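NADH kinase POS5 (Saccharomyces cerevisiae, PDB 3AFO) phosphorylates NADH and NAD(+) with ATP, preferring NADH about twofold, and serves as a key source of NADPH and an anti-oxidant factor. Local coordinates at residues A[11-16]-A[108-113]; A[63-68]-A[159-164]. All blocks are in the same frame, centred on the assembly; numbering follows the deposited sequence.

Interaction 1. Residues A[11-16]-A[108-113]; sequences KPVNNL and EQDIVN
Val-13 and Asn-14 meet Asp-110 and Ile-111 where a 3-10 turn that follows strand 8-12 leans on helix 108-114, at the edge of the alpha/beta N-terminal domain of this NAD kinase. The apolar part is carried mainly by one methyl of Val-13. Its chi1 of 67° turns CG1 toward the helix, flanked by both backbone neighbours of CA, and there it packs 3.6 Å from CB of Asp-110. The same CG1 lies 4.1 Å from CG1 of Ile-111, a looser touch that continues inward, since both side chains also rest on Ile-76 of strand 74-76. Asn-14 adds a loose van der Waals contact, its side chain extending together with that of Asp-110 and its CB 3.9 Å from OD2 of Asp-110.

Among the polar interactions, the turn itself is closed by Asn-15 N to Pro-12 O and Leu-16 N to Val-13 O, and Leu-16 O takes a further bond from NE of Arg-114. No direct hydrogen bond spans the two segments; a water makes the link instead, accepting from the backbone N of Asn-14 at 2.8 Å and donating to OD2 of Asp-110 at 2.7 Å.

Interaction 2. Residues A[63-68]-A[159-164]; sequences ITHLHE and KEHKKV
His-65 on helix 53-69 faces the first turn of helix 161-169, its CA 7.7 Å from that of Lys-162, the closest CA pair of the two segments. The imidazole of His-65 reaches across between the two helices: CG stands anti to the backbone N (chi1 172°), which extends the ring toward the other helix. Over one of its faces runs the aliphatic chain of Lys-162 in a CH-pi contact, CG lying 3.7 Å from the ring centroid and close to the ring normal. CD comes nearer the rim, 3.4 Å from CE1 of His-65, before the bend at chi3 leads the lysine chain away. His-161 presents its edge to the His-65 ring in an offset edge-to-face pair, centroids 5.6 Å apart and planes at 77°, its CD2 4.2 Å from CD2 of His-65. A water in the plane of the His-65 ring is hydrogen-bonded to NE2 at 2.6 Å and donates to the backbone O of Lys-162. Replacing His-65 by an alanine is likely to leave the Lys-162 methylenes without a ring to lie on, and the water without its NE2 partner. Behind the contact, His-161 gives ND1 to Phe-158 O, stacks on the Phe-158 ring and touches Phe-145 of strand 142-146, while the neighbouring Leu-66 of helix 53-69 packs on Val-75 of strand 74-76.

In the fold
Both interactions are small, partly buried contacts more than 20 Å from the centre of the chain; their centres lie 22 Å apart and their nearest atoms about 10 Å, so the two do not touch. Interaction 1 sets a turn against helix 108-114, whereas interaction 2 pairs helices 53-69 and 161-169. Strand 74-76, an outermost strand, within this chain, of the five-stranded parallel sheet, is common ground for side chains of both. In interaction 1 the buried residues, Val-13 and Ile-111, are aliphatic and Asn-14 is exposed; in interaction 2 His-161 is buried and Lys-162 exposed. Lacking direct hydrogen bonds between their segments, both rely on a bridging water, from a backbone N in interaction 1 and to a backbone O in interaction 2.

Interaction 1. Residues A[11-16]-A[108-113]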
loop_
_atom_site.group_PDB
_atom_site.type_symbol
_atom_site.label_atom_id
_atom_site.label_comp_id
_atom_site.label_asym_id
_atom_site.label_seq_id
_atom_site.Cartn_x
_atom_site.Cartn_y
_atom_site.Cartn_z
ATOM N N LYS A 11 20.556 32.494 37.921
ATOM C CA LYS A 11 19.965 32.263 39.254
ATOM C C LYS A 11 19.255 30.902 39.373
ATOM O O LYS A 11 18.710 30.399 38.381
ATOM C CB LYS A 11 18.976 33.381 39.600
ATOM C CG LYS A 11 19.636 34.710 39.944
ATOM C CD LYS A 11 18.629 35.709 40.467
ATOM C CE LYS A 11 19.241 37.093 40.594
ATOM N NZ LYS A 11 18.241 38.071 41.124
ATOM N N PRO A 12 19.255 30.306 40.588
ATOM C CA PRO A 12 18.545 29.034 40.812
ATOM C C PRO A 12 17.065 29.161 40.485
ATOM O O PRO A 12 16.414 30.102 40.942
ATOM C CB PRO A 12 18.731 28.791 42.314
ATOM C CG PRO A 12 20.009 29.528 42.648
ATOM C CD PRO A 12 19.952 30.763 41.810
ATOM N N VAL A 13 16.539 28.228 39.693
ATOM C CA VAL A 13 15.120 28.259 39.338
ATOM C C VAL A 13 14.206 28.028 40.556
ATOM O O VAL A 13 13.044 28.448 40.557
ATOM C CB VAL A 13 14.782 27.303 38.147
ATOM C CG1 VAL A 13 14.959 25.845 38.538
ATOM C CG2 VAL A 13 13.386 27.576 37.621
ATOM N N ASN A 14 14.728 27.389 41.599
ATOM C CA ASN A 14 13.948 27.239 42.831
ATOM C C ASN A 14 13.625 28.573 43.514
ATOM O O ASN A 14 12.861 28.601 44.469
ATOM C CB ASN A 14 14.609 26.263 43.816
ATOM C CG ASN A 14 15.921 26.778 44.364
ATOM O OD1 ASN A 14 16.092 27.974 44.588
ATOM N ND2 ASN A 14 16.855 25.867 44.597
ATOM N N ASN A 15 14.208 29.669 43.026
ATOM C CA ASN A 15 13.828 31.015 43.474
ATOM C C ASN A 15 12.443 31.416 42.973
ATOM O O ASN A 15 11.871 32.401 43.448
ATOM C CB ASN A 15 14.836 32.073 43.009
ATOM C CG ASN A 15 16.194 31.940 43.682
ATOM O OD1 ASN A 15 16.401 31.090 44.557
ATOM N ND2 ASN A 15 17.130 32.783 43.270
ATOM N N LEU A 16 11.918 30.662 42.004
ATOM C CA LEU A 16 10.608 30.950 41.417
ATOM C C LEU A 16 9.492 30.149 42.082
ATOM O O LEU A 16 9.741 29.104 42.683
ATOM C CB LEU A 16 10.612 30.684 39.903
ATOM C CG LEU A 16 11.679 31.389 39.056
ATOM C CD1 LEU A 16 11.535 31.020 37.580
ATOM C CD2 LEU A 16 11.633 32.913 39.247
ATOM N N GLU A 108 16.115 19.256 36.078
ATOM C CA GLU A 108 14.799 19.047 35.450
ATOM C C GLU A 108 13.638 19.147 36.435
ATOM O O GLU A 108 12.700 19.908 36.211
ATOM C CB GLU A 108 14.727 17.697 34.700
ATOM C CG GLU A 108 16.051 17.208 34.100
ATOM C CD GLU A 108 15.902 16.559 32.721
ATOM O OE1 GLU A 108 15.141 15.571 32.584
ATOM O OE2 GLU A 108 16.568 17.039 31.770
ATOM N N GLN A 109 13.719 18.389 37.530
ATOM C CA GLN A 109 12.661 18.353 38.548
ATOM C C GLN A 109 12.325 19.752 39.041
ATOM O O GLN A 109 11.157 20.091 39.202
ATOM C CB GLN A 109 13.056 17.468 39.743
ATOM C CG GLN A 109 13.979 16.298 39.411
ATOM C CD GLN A 109 15.457 16.693 39.367
ATOM O OE1 GLN A 109 16.099 16.641 38.308
ATOM N NE2 GLN A 109 16.000 17.090 40.518
ATOM N N ASP A 110 13.357 20.560 39.274
ATOM C CA ASP A 110 13.179 21.958 39.662
ATOM C C ASP A 110 12.475 22.764 38.565
ATOM O O ASP A 110 11.586 23.560 38.853
ATOM C CB ASP A 110 14.537 22.599 39.999
ATOM C CG ASP A 110 15.041 22.247 41.401
ATOM O OD1 ASP A 110 14.714 21.162 41.933
ATOM O OD2 ASP A 110 15.777 23.079 41.975
ATOM N N ILE A 111 12.876 22.556 37.310
ATOM C CA ILE A 111 12.282 23.282 36.184
ATOM C C ILE A 111 10.828 22.863 35.976
ATOM O O ILE A 111 9.932 23.706 35.855
ATOM C CB ILE A 111 13.096 23.081 34.878
ATOM C CG1 ILE A 111 14.470 23.748 34.999
ATOM C CG2 ILE A 111 12.316 23.602 33.662
ATOM C CD1 ILE A 111 15.344 23.625 33.763
ATOM N N VAL A 112 10.611 21.550 35.967
ATOM C CA VAL A 112 9.304 20.948 35.741
ATOM C C VAL A 112 8.209 21.504 36.674
ATOM O O VAL A 112 7.087 21.785 36.230
ATOM C CB VAL A 112 9.418 19.396 35.836
ATOM C CG1 VAL A 112 8.072 18.741 35.999
ATOM C CG2 VAL A 112 10.140 18.845 34.605
ATOM N N ASN A 113 8.558 21.678 37.946
ATOM C CA ASN A 113 7.645 22.162 38.992
ATOM C C ASN A 113 7.218 23.614 38.867
ATOM O O ASN A 113 6.211 24.028 39.457
ATOM C CB ASN A 113 8.290 21.995 40.375
ATOM C CG ASN A 113 8.521 20.553 40.744
ATOM O OD1 ASN A 113 9.460 20.238 41.485
ATOM N ND2 ASN A 113 7.670 19.656 40.232
HETATM O O HOH W 1 16.785 25.492 41.468
#

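Interaction 2. Residues A[63-68]-A[159-164]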
loop_
_atom_site.group_PDB
_atom_site.type_symbol
_atom_site.label_atom_id
_atom_site.label_comp_id
_atom_site.label_asym_id
_atom_site.label_seq_id
_atom_site.Cartn_x
_atom_site.Cartn_y
_atom_site.Cartn_z
ATOM N N ILE A 63 14.183 36.171 24.583
ATOM C CA ILE A 63 14.425 36.513 25.985
ATOM C C ILE A 63 14.589 38.026 26.181
ATOM O O ILE A 63 14.080 38.590 27.158
ATOM C CB ILE A 63 15.661 35.761 26.519
ATOM C CG1 ILE A 63 15.380 34.253 26.564
ATOM C CG2 ILE A 63 16.072 36.287 27.908
ATOM C CD1 ILE A 63 16.589 33.387 26.850
ATOM N N THR A 64 15.301 38.665 25.250
ATOM C CA THR A 64 15.443 40.129 25.214
ATOM C C THR A 64 14.062 40.796 25.148
ATOM O O THR A 64 13.756 41.688 25.951
ATOM C CB THR A 64 16.394 40.579 24.062
ATOM O OG1 THR A 64 17.706 40.060 24.306
ATOM C CG2 THR A 64 16.493 42.114 23.943
ATOM N N HIS A 65 13.216 40.328 24.231
ATOM C CA HIS A 65 11.846 40.813 24.133
ATOM C C HIS A 65 11.033 40.646 25.430
ATOM O O HIS A 65 10.335 41.569 25.844
ATOM C CB HIS A 65 11.118 40.152 22.955
ATOM C CG HIS A 65 9.656 40.462 22.904
ATOM N ND1 HIS A 65 9.171 41.734 22.689
ATOM C CD2 HIS A 65 8.570 39.661 23.027
ATOM C CE1 HIS A 65 7.849 41.704 22.689
ATOM N NE2 HIS A 65 7.461 40.457 22.888
ATOM N N LEU A 66 11.108 39.474 26.055
ATOM C CA LEU A 66 10.387 39.235 27.308
ATOM C C LEU A 66 10.856 40.194 28.409
ATOM O O LEU A 66 10.043 40.788 29.123
ATOM C CB LEU A 66 10.549 37.779 27.764
ATOM C CG LEU A 66 10.021 36.710 26.792
ATOM C CD1 LEU A 66 10.290 35.316 27.322
ATOM C CD2 LEU A 66 8.528 36.929 26.512
ATOM N N HIS A 67 12.173 40.346 28.516
ATOM C CA HIS A 67 12.774 41.204 29.529
ATOM C C HIS A 67 12.483 42.674 29.291
ATOM O O HIS A 67 12.361 43.439 30.242
ATOM C CB HIS A 67 14.273 40.974 29.617
ATOM C CG HIS A 67 14.647 39.697 30.296
ATOM N ND1 HIS A 67 15.928 39.201 30.282
ATOM C CD2 HIS A 67 13.906 38.810 31.003
ATOM C CE1 HIS A 67 15.970 38.070 30.963
ATOM N NE2 HIS A 67 14.753 37.808 31.407
ATOM N N GLU A 68 12.386 43.065 28.028
ATOM C CA GLU A 68 12.012 44.432 27.682
ATOM C C GLU A 68 10.524 44.705 27.929
ATOM O O GLU A 68 10.176 45.739 28.479
ATOM C CB GLU A 68 12.371 44.755 26.229
ATOM C CG GLU A 68 13.852 45.065 25.996
ATOM C CD GLU A 68 14.214 45.210 24.517
ATOM O OE1 GLU A 68 13.303 45.215 23.659
ATOM O OE2 GLU A 68 15.423 45.318 24.211
ATOM N N LYS A 159 9.338 34.700 13.430
ATOM C CA LYS A 159 9.103 36.101 13.068
ATOM C C LYS A 159 7.873 36.674 13.755
ATOM O O LYS A 159 7.835 37.864 14.079
ATOM C CB LYS A 159 8.935 36.251 11.550
ATOM C CG LYS A 159 10.189 36.679 10.799
ATOM C CD LYS A 159 11.143 35.524 10.557
ATOM C CE LYS A 159 12.079 35.836 9.398
ATOM N NZ LYS A 159 13.116 34.774 9.198
ATOM N N GLU A 160 6.873 35.820 13.975
ATOM C CA GLU A 160 5.595 36.237 14.555
ATOM C C GLU A 160 5.627 36.292 16.089
ATOM O O GLU A 160 4.584 36.474 16.707
ATOM C CB GLU A 160 4.451 35.292 14.144
ATOM C CG GLU A 160 4.561 34.578 12.787
ATOM C CD GLU A 160 3.364 33.648 12.535
ATOM O OE1 GLU A 160 2.209 34.117 12.670
ATOM O OE2 GLU A 160 3.569 32.457 12.212
ATOM N N HIS A 161 6.800 36.122 16.703
ATOM C CA HIS A 161 6.873 35.849 18.155
ATOM C C HIS A 161 6.265 36.904 19.093
ATOM O O HIS A 161 5.654 36.536 20.099
ATOM C CB HIS A 161 8.291 35.465 18.601
ATOM C CG HIS A 161 9.261 36.608 18.629
ATOM N ND1 HIS A 161 10.070 36.927 17.558
ATOM C CD2 HIS A 161 9.573 37.489 19.612
ATOM C CE1 HIS A 161 10.827 37.965 17.874
ATOM N NE2 HIS A 161 10.540 38.328 19.113
ATOM N N LYS A 162 6.406 38.191 18.764
ATOM C CA LYS A 162 5.834 39.257 19.610
ATOM C C LYS A 162 4.306 39.194 19.656
ATOM O O LYS A 162 3.720 39.170 20.740
ATOM C CB LYS A 162 6.291 40.657 19.166
ATOM C CG LYS A 162 7.799 40.868 19.221
ATOM C CD LYS A 162 8.165 42.352 19.362
ATOM C CE LYS A 162 8.143 43.092 18.038
ATOM N NZ LYS A 162 8.813 44.434 18.167
ATOM N N LYS A 163 3.686 39.151 18.478
ATOM C CA LYS A 163 2.229 39.114 18.345
ATOM C C LYS A 163 1.594 37.839 18.917
ATOM O O LYS A 163 0.520 37.893 19.519
ATOM C CB LYS A 163 1.837 39.303 16.880
ATOM C CG LYS A 163 2.959 38.975 15.896
ATOM C CD LYS A 163 4.134 39.945 16.042
ATOM C CE LYS A 163 3.652 41.389 15.913
ATOM N NZ LYS A 163 4.665 42.389 16.334
ATOM N N VAL A 164 2.267 36.702 18.736
ATOM C CA VAL A 164 1.773 35.412 19.237
ATOM C C VAL A 164 1.887 35.343 20.758
ATOM O O VAL A 164 0.909 35.015 21.430
ATOM C CB VAL A 164 2.483 34.204 18.558
ATOM C CG1 VAL A 164 2.061 32.887 19.204
ATOM C CG2 VAL A 164 2.176 34.177 17.054
HETATM O O HOH W 2 4.855 40.089 22.987
#